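Local coordinates for protein putative invasin (Yersinia pseudotuberculosis IP 31758, PDB 5N40) that is an adhesin (InvasinE) that probably mediates bacterial attachment to host cells and combines immunoglobulin-like domains with a C-type lectin-like domain, at residues Thr78-Leu83 / Thr98-Pro103; Leu14-Val19 / Ser29-Thr34. The protein carries 1 engineered substitution. All coordinates share one frame; numbering follows the deposited sequence.

Contact 1: Thr78-Leu83 / Thr98-Pro103; sequences TGTASL and TINVIP
T98 packs its CB against CG2 of T80 at 3.8 Å, two side chains that meet obliquely on the solvent side of an antiparallel strand pair. The CA of T98 also makes a CH...O contact with A81 O. I99 turns to the other, buried face with A81 and V101. Its backbone exchanges two hydrogen bonds with A81, A81 N to I99 O being the shorter at 2.8 Å. The CD1 of I99 meets CD1 of L83 at 3.9 Å. N100 returns to the face of T80 and lies beside it, pointing the same way. One water joins them, 2.8 Å from N100 OD1 and 3.2 Å from T80 OG1. The amide end, ND2, is held by N20. V101 pairs with G79 through two backbone hydrogen bonds, and its CG2 touches A81 CB at 4.1 Å. G79 has phi 155° and psi -157°, where a CB would jam against the preceding carbonyl oxygen. P103 ends the contact: T78 CG2 lies 3.5 Å from P103 CA, while T78 OG1 bonds to E205. The strands form a beta hairpin, one face turned to the core and the other to solvent, as in an immunoglobulin-like beta sandwich of the invasin domain 3 family.

Contact 2: Leu14-Val19 / Ser29-Thr34; sequences LVAAPV and SVVTLT
L14 and V31 meet obliquely on the inner face of an antiparallel beta hairpin in the N-terminal immunoglobulin-like domain. L14 CD1 lies 3.7 Å from V31 CG1 and 4.0 Å from L33 CB. F50 and L83 pack on both L14 and V31, so the pair belongs to the core of the beta sandwich. A16 is on the same face. Its CB makes a looser contact with V31 CG2 at 4.4 Å.

Four backbone hydrogen bonds hold the strands together, two between V15 and T32 and two between A17 and V30. Three of the four donors are tilted by little more than 20° from the carbonyl plane of the acceptor. V30 N is different: it approaches A17 O from 45° above that plane. On the outer face V15 and T32 lie side by side, with V15 CG2 4.0 Å from T32 CB.

The polar edge is where the first strand is interrupted at P18. The peptide bond between A17 and P18 is cis. S29 sits across from it, buried, with I99 packed against its side chain. A chi1 of 179° puts S29 OG anti to its own N. From there the hydroxyl donates in the carbonyl plane to a lone pair of P18 O, at 2.7 Å.

In the fold
From the N terminus, strand 13-22 runs out, turns and pairs with strand 28-34. Contact 2 closes this first, short loop. The chain then builds strands 48-52, 56-63 and 67-73 before contact 1 closes the hairpin of strands 79-87 and 90-102. The two loops follow one another in series and neither nests nor crosses. They meet in space: the centres of contact 1 and contact 2 are about 13 Å apart. Strand 90-102 lies parallel to strand 13-22, and N100 N probably donates a hydrogen bond to V19 O. I99 CG1 also packs on A16 CB at 3.6 Å. The two hairpins are thus joined edge to edge within the N-terminal domain.

Contact 1: Thr78-Leu83 / Thr98-Pro103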
# COMPACT_ATOMS: atom_id res chain seq x y z
N THR A 78 -20.79 12.28 -0.51
CA THR A 78 -20.82 13.03 -1.76
C THR A 78 -21.85 12.43 -2.71
O THR A 78 -22.18 11.24 -2.65
CB THR A 78 -19.45 13.01 -2.42
OG1 THR A 78 -19.03 11.65 -2.58
CG2 THR A 78 -18.44 13.74 -1.55
N GLY A 79 -22.36 13.26 -3.60
CA GLY A 79 -23.29 12.83 -4.62
C GLY A 79 -24.15 13.99 -5.07
O GLY A 79 -23.76 15.15 -4.93
N THR A 80 -25.32 13.66 -5.60
CA THR A 80 -26.31 14.66 -5.98
C THR A 80 -27.54 14.49 -5.10
O THR A 80 -28.16 13.42 -5.09
CB THR A 80 -26.69 14.52 -7.46
OG1 THR A 80 -25.51 14.60 -8.26
CG2 THR A 80 -27.67 15.63 -7.86
N ALA A 81 -27.87 15.54 -4.34
CA ALA A 81 -29.09 15.53 -3.53
C ALA A 81 -30.27 15.87 -4.42
O ALA A 81 -30.34 16.98 -4.97
CB ALA A 81 -28.99 16.54 -2.39
N SER A 82 -31.19 14.92 -4.58
CA SER A 82 -32.44 15.17 -5.29
C SER A 82 -33.51 15.54 -4.28
O SER A 82 -33.71 14.83 -3.29
CB SER A 82 -32.86 13.95 -6.09
OG SER A 82 -31.92 13.66 -7.11
N LEU A 83 -34.19 16.65 -4.53
CA LEU A 83 -35.16 17.22 -3.61
C LEU A 83 -36.56 16.99 -4.16
O LEU A 83 -36.81 17.22 -5.34
CB LEU A 83 -34.92 18.72 -3.43
CG LEU A 83 -33.52 19.12 -2.96
CD1 LEU A 83 -33.30 20.62 -3.17
CD2 LEU A 83 -33.35 18.76 -1.52
N THR A 98 -31.85 20.11 -7.53
CA THR A 98 -30.72 19.30 -7.12
C THR A 98 -29.66 20.18 -6.48
O THR A 98 -29.58 21.38 -6.74
CB THR A 98 -30.10 18.53 -8.29
OG1 THR A 98 -29.57 19.47 -9.24
CG2 THR A 98 -31.13 17.64 -8.95
N ILE A 99 -28.86 19.55 -5.63
CA ILE A 99 -27.70 20.18 -5.01
C ILE A 99 -26.53 19.22 -5.17
O ILE A 99 -26.63 18.05 -4.81
CB ILE A 99 -27.94 20.48 -3.52
CG1 ILE A 99 -29.17 21.39 -3.36
CG2 ILE A 99 -26.71 21.13 -2.90
CD1 ILE A 99 -29.65 21.50 -1.95
N ASN A 100 -25.43 19.71 -5.74
CA ASN A 100 -24.21 18.93 -5.80
C ASN A 100 -23.56 18.94 -4.42
O ASN A 100 -23.24 20.00 -3.89
CB ASN A 100 -23.24 19.49 -6.84
CG ASN A 100 -23.77 19.38 -8.24
OD1 ASN A 100 -24.38 18.37 -8.61
ND2 ASN A 100 -23.55 20.41 -9.04
N VAL A 101 -23.41 17.75 -3.84
CA VAL A 101 -22.72 17.59 -2.57
C VAL A 101 -21.32 17.11 -2.92
O VAL A 101 -21.11 15.92 -3.21
CB VAL A 101 -23.45 16.62 -1.64
CG1 VAL A 101 -22.84 16.66 -0.25
CG2 VAL A 101 -24.95 16.97 -1.59
N ILE A 102 -20.37 18.03 -2.93
CA ILE A 102 -19.04 17.78 -3.47
C ILE A 102 -18.12 17.33 -2.34
O ILE A 102 -18.47 17.45 -1.16
CB ILE A 102 -18.49 19.01 -4.20
CG1 ILE A 102 -18.17 20.16 -3.23
CG2 ILE A 102 -19.47 19.47 -5.28
CD1 ILE A 102 -17.50 21.35 -3.89
N PRO A 103 -16.94 16.81 -2.66
CA PRO A 103 -16.02 16.33 -1.62
C PRO A 103 -15.60 17.43 -0.66
O PRO A 103 -15.44 18.60 -1.03
CB PRO A 103 -14.82 15.82 -2.42
CG PRO A 103 -15.38 15.43 -3.73
CD PRO A 103 -16.48 16.44 -4.01
O HOH W 1 -22.74 16.20 -7.96

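Contact 2: Leu14-Val19 / Ser29-Thr34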
# COMPACT_ATOMS: atom_id res chain seq x y z
N LEU A 14 -39.41 24.66 -7.39
CA LEU A 14 -38.60 24.26 -6.25
C LEU A 14 -37.16 24.57 -6.59
O LEU A 14 -36.64 24.10 -7.61
CB LEU A 14 -38.78 22.77 -5.93
CG LEU A 14 -38.15 22.27 -4.64
CD1 LEU A 14 -38.88 22.82 -3.41
CD2 LEU A 14 -38.11 20.74 -4.60
N VAL A 15 -36.50 25.37 -5.75
CA VAL A 15 -35.13 25.79 -6.00
C VAL A 15 -34.33 25.66 -4.72
O VAL A 15 -34.87 25.56 -3.62
CB VAL A 15 -35.06 27.24 -6.54
CG1 VAL A 15 -36.00 27.41 -7.73
CG2 VAL A 15 -35.39 28.24 -5.44
N ALA A 16 -33.00 25.64 -4.88
CA ALA A 16 -32.08 25.58 -3.76
C ALA A 16 -30.97 26.59 -3.98
O ALA A 16 -30.58 26.86 -5.12
CB ALA A 16 -31.48 24.18 -3.60
N ALA A 17 -30.50 27.17 -2.89
CA ALA A 17 -29.45 28.18 -2.93
C ALA A 17 -28.54 28.06 -1.72
O ALA A 17 -28.99 28.28 -0.59
CB ALA A 17 -30.06 29.58 -2.99
N PRO A 18 -27.25 27.72 -1.90
CA PRO A 18 -26.58 27.42 -3.17
C PRO A 18 -26.88 26.01 -3.70
O PRO A 18 -27.47 25.19 -2.99
CB PRO A 18 -25.10 27.57 -2.82
CG PRO A 18 -25.02 27.23 -1.38
CD PRO A 18 -26.31 27.71 -0.77
N VAL A 19 -26.47 25.72 -4.93
CA VAL A 19 -26.67 24.40 -5.51
C VAL A 19 -25.41 23.54 -5.41
O VAL A 19 -25.37 22.45 -5.98
CB VAL A 19 -27.16 24.48 -6.97
CG1 VAL A 19 -28.51 25.18 -7.03
CG2 VAL A 19 -26.14 25.17 -7.85
N SER A 29 -27.90 24.86 2.66
CA SER A 29 -28.58 25.43 1.50
C SER A 29 -30.04 25.65 1.84
O SER A 29 -30.64 24.89 2.60
CB SER A 29 -28.46 24.52 0.28
OG SER A 29 -29.14 25.08 -0.83
N VAL A 30 -30.62 26.71 1.28
CA VAL A 30 -32.03 27.03 1.51
C VAL A 30 -32.84 26.50 0.34
O VAL A 30 -32.55 26.81 -0.83
CB VAL A 30 -32.24 28.54 1.69
CG1 VAL A 30 -33.73 28.88 1.71
CG2 VAL A 30 -31.59 29.01 2.99
N VAL A 31 -33.84 25.68 0.65
CA VAL A 31 -34.76 25.13 -0.34
C VAL A 31 -36.03 25.96 -0.29
O VAL A 31 -36.61 26.15 0.79
CB VAL A 31 -35.05 23.65 -0.07
CG1 VAL A 31 -35.98 23.08 -1.12
CG2 VAL A 31 -33.75 22.86 -0.01
N THR A 32 -36.45 26.48 -1.44
CA THR A 32 -37.61 27.36 -1.53
C THR A 32 -38.61 26.77 -2.50
O THR A 32 -38.30 26.55 -3.68
CB THR A 32 -37.21 28.77 -1.97
OG1 THR A 32 -36.34 29.35 -1.00
CG2 THR A 32 -38.44 29.67 -2.12
N LEU A 33 -39.81 26.49 -2.00
CA LEU A 33 -40.96 26.19 -2.84
C LEU A 33 -41.75 27.46 -3.07
O LEU A 33 -42.10 28.15 -2.11
CB LEU A 33 -41.86 25.14 -2.19
CG LEU A 33 -43.21 24.89 -2.87
CD1 LEU A 33 -43.03 24.17 -4.20
CD2 LEU A 33 -44.14 24.12 -1.94
N THR A 34 -42.04 27.76 -4.33
CA THR A 34 -42.98 28.81 -4.71
C THR A 34 -44.23 28.08 -5.20
O THR A 34 -44.24 27.53 -6.30
CB THR A 34 -42.39 29.72 -5.77
OG1 THR A 34 -41.17 30.28 -5.26
CG2 THR A 34 -43.37 30.86 -6.14